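Local coordinates for protein beta-agarase B (Zobellia galactanivorans, PDB 4ATF) that hydrolyses beta-1,4-galactosidic linkages in agarose with retention of the anomeric configuration, releasing mainly tetrasaccharides, at residues L286-I289 / E290-T293. The protein carries 1 engineered substitution. Residues are numbered along the deposited sequence; the frame is centred on the assembly and turned at random.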
ATOM      1  N   LEU A 286      -8.370  -4.382 -20.045  1.00 15.03           N
ATOM      2  CA  LEU A 286      -7.043  -5.002 -19.859  1.00 16.59           C
ATOM      3  C   LEU A 286      -6.181  -4.976 -21.150  1.00 18.64           C
ATOM      4  O   LEU A 286      -4.968  -5.151 -21.071  1.00 17.73           O
ATOM      5  CB  LEU A 286      -7.152  -6.468 -19.381  1.00 16.05           C
ATOM      6  CG  LEU A 286      -7.691  -6.636 -17.942  1.00 14.92           C
ATOM      7  CD1 LEU A 286      -7.925  -8.194 -17.595  1.00 16.31           C
ATOM      8  CD2 LEU A 286      -6.781  -5.975 -16.911  1.00 14.70           C
ATOM      9  N   SER A 287      -6.801  -4.811 -22.308  1.00 19.30           N
ATOM     10  CA  SER A 287      -6.062  -4.672 -23.549  1.00 21.25           C
ATOM     11  C   SER A 287      -5.151  -3.405 -23.549  1.00 22.25           C
ATOM     12  O   SER A 287      -4.235  -3.306 -24.409  1.00 24.15           O
ATOM     13  CB  SER A 287      -7.001  -4.706 -24.786  1.00 22.16           C
ATOM     14  OG  SER A 287      -7.610  -3.439 -24.954  0.70 19.71           O
ATOM     15  N   ASN A 288      -5.398  -2.433 -22.665  1.00 20.20           N
ATOM     16  CA  ASN A 288      -4.526  -1.259 -22.586  1.00 19.06           C
ATOM     17  C   ASN A 288      -3.540  -1.556 -21.453  1.00 19.19           C
ATOM     18  O   ASN A 288      -3.923  -1.495 -20.282  1.00 16.48           O
ATOM     19  CB  ASN A 288      -5.287   0.094 -22.447  1.00 18.83           C
ATOM     20  CG  ASN A 288      -4.348   1.324 -22.516  1.00 20.26           C
ATOM     21  OD1 ASN A 288      -3.416   1.441 -21.735  1.00 19.22           O
ATOM     22  ND2 ASN A 288      -4.598   2.228 -23.469  1.00 19.75           N
ATOM     23  N   ILE A 289      -2.300  -1.960 -21.822  1.00 19.73           N
ATOM     24  CA  ILE A 289      -1.254  -2.299 -20.853  1.00 20.26           C
ATOM     25  C   ILE A 289      -0.864  -1.100 -19.979  1.00 19.99           C
ATOM     26  O   ILE A 289      -0.717  -1.258 -18.752  1.00 19.19           O
ATOM     27  CB  ILE A 289       0.061  -2.877 -21.522  1.00 22.05           C
ATOM     28  CG1 ILE A 289      -0.209  -4.112 -22.367  1.00 27.35           C
ATOM     29  CG2 ILE A 289       1.172  -3.163 -20.450  1.00 21.81           C
ATOM     30  CD1 ILE A 289      -0.813  -5.240 -21.548  1.00 31.82           C
ATOM     31  N   GLU A 290      -0.630   0.064 -20.594  1.00 19.30           N
ATOM     32  CA  GLU A 290      -0.187   1.240 -19.843  1.00 19.64           C
ATOM     33  C   GLU A 290      -1.194   1.602 -18.705  1.00 18.41           C
ATOM     34  O   GLU A 290      -0.784   1.994 -17.600  1.00 15.53           O
ATOM     35  CB  GLU A 290       0.033   2.443 -20.759  1.00 21.11           C
ATOM     36  CG  GLU A 290       0.756   3.564 -19.991  0.60 26.79           C
ATOM     37  CD  GLU A 290       0.639   4.966 -20.589  0.60 32.34           C
ATOM     38  OE1 GLU A 290       0.164   5.149 -21.737  0.60 34.51           O
ATOM     39  OE2 GLU A 290       1.026   5.911 -19.862  0.60 35.11           O
ATOM     40  N   ASN A 291      -2.498   1.471 -18.987  1.00 16.13           N
ATOM     41  CA  ASN A 291      -3.506   1.828 -17.996  1.00 15.39           C
ATOM     42  C   ASN A 291      -3.454   0.880 -16.794  1.00 15.77           C
ATOM     43  O   ASN A 291      -3.870   1.252 -15.692  1.00 14.86           O
ATOM     44  CB  ASN A 291      -4.907   1.790 -18.581  1.00 14.22           C
ATOM     45  CG  ASN A 291      -5.221   2.987 -19.470  1.00 16.53           C
ATOM     46  OD1 ASN A 291      -4.569   4.029 -19.410  1.00 16.57           O
ATOM     47  ND2 ASN A 291      -6.240   2.831 -20.323  1.00 16.45           N
ATOM     48  N   ASN A 292      -2.982  -0.348 -17.035  1.00 14.80           N
ATOM     49  CA  ASN A 292      -2.872  -1.346 -15.988  1.00 14.97           C
ATOM     50  C   ASN A 292      -1.436  -1.647 -15.548  1.00 14.59           C
ATOM     51  O   ASN A 292      -1.154  -2.726 -15.065  1.00 13.96           O
ATOM     52  CB  ASN A 292      -3.564  -2.628 -16.469  1.00 14.90           C
ATOM     53  CG  ASN A 292      -5.034  -2.377 -16.726  1.00 15.06           C
ATOM     54  OD1 ASN A 292      -5.810  -2.356 -15.785  1.00 14.69           O
ATOM     55  ND2 ASN A 292      -5.407  -2.133 -17.978  1.00 12.26           N
ATOM     56  N   THR A 293      -0.570  -0.641 -15.643  1.00 13.22           N
ATOM     57  CA  THR A 293       0.783  -0.728 -15.167  1.00 13.61           C
ATOM     58  C   THR A 293       0.992   0.310 -14.030  1.00 13.57           C
ATOM     59  O   THR A 293       0.788   1.501 -14.227  1.00 13.74           O
ATOM     60  CB  THR A 293       1.813  -0.494 -16.333  1.00 14.26           C
ATOM     61  OG1 THR A 293       1.588  -1.482 -17.339  1.00 14.75           O
ATOM     62  CG2 THR A 293       3.257  -0.625 -15.846  1.00 14.38           C
TER
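Asn288 lies flat against Asn291, three residues further along the chain. Its CB sits 3.6 Å from ND2 of Asn291, the first touch of the two side chains. CG of Asn288 then comes to 3.3 Å from the same Asn291 ND2, with the two amide planes only 9° apart, so the groups stack face on face and do not bond to each other. With CG anti to the backbone N (chi1 -174°), the side chain runs forward along the turn, and OD1 accepts the backbone N-H of Asn291 at 2.9 Å, a fairly straight bond (151°) tilted from the carbonyl plane. The other branch, ND2 of Asn288, ends 3.6 Å from ND2 of Asn291. Were Asn288 cut back to an alanine, the Asn291 N-H would probably lose this acceptor and the Asn291 amide its stacking partner. The backbone here forms a type I turn over Ile289-Asn292, closed by Asn292 N to Ile289 O at 3.0 Å; it belongs to the loop that leads from helix 283-286 into strand 293-306 of the GH16 beta-sandwich. Thr293 OG1 donates to that same Ile289 O at 2.7 Å. The two donors reach the oxygen from opposite faces of its carbonyl plane, neither on a lone pair. Beside this bond, Ile289 CG2 touches Thr293 OG1, and both residues also pack on Trp86 of strand 82-89. Asn292 ND2 turns back to the backbone O of Asn288, 2.8 Å away and close to the Asn292 amide plane, and also makes a weak bond to Glu285 O. Asn292 is buried, and its OD1 is hydrogen-bonded to Ser122 OG, while CD2 of Leu286 lies 3.9 Å from Asn292 OD1, the two side chains crossing at about a right angle.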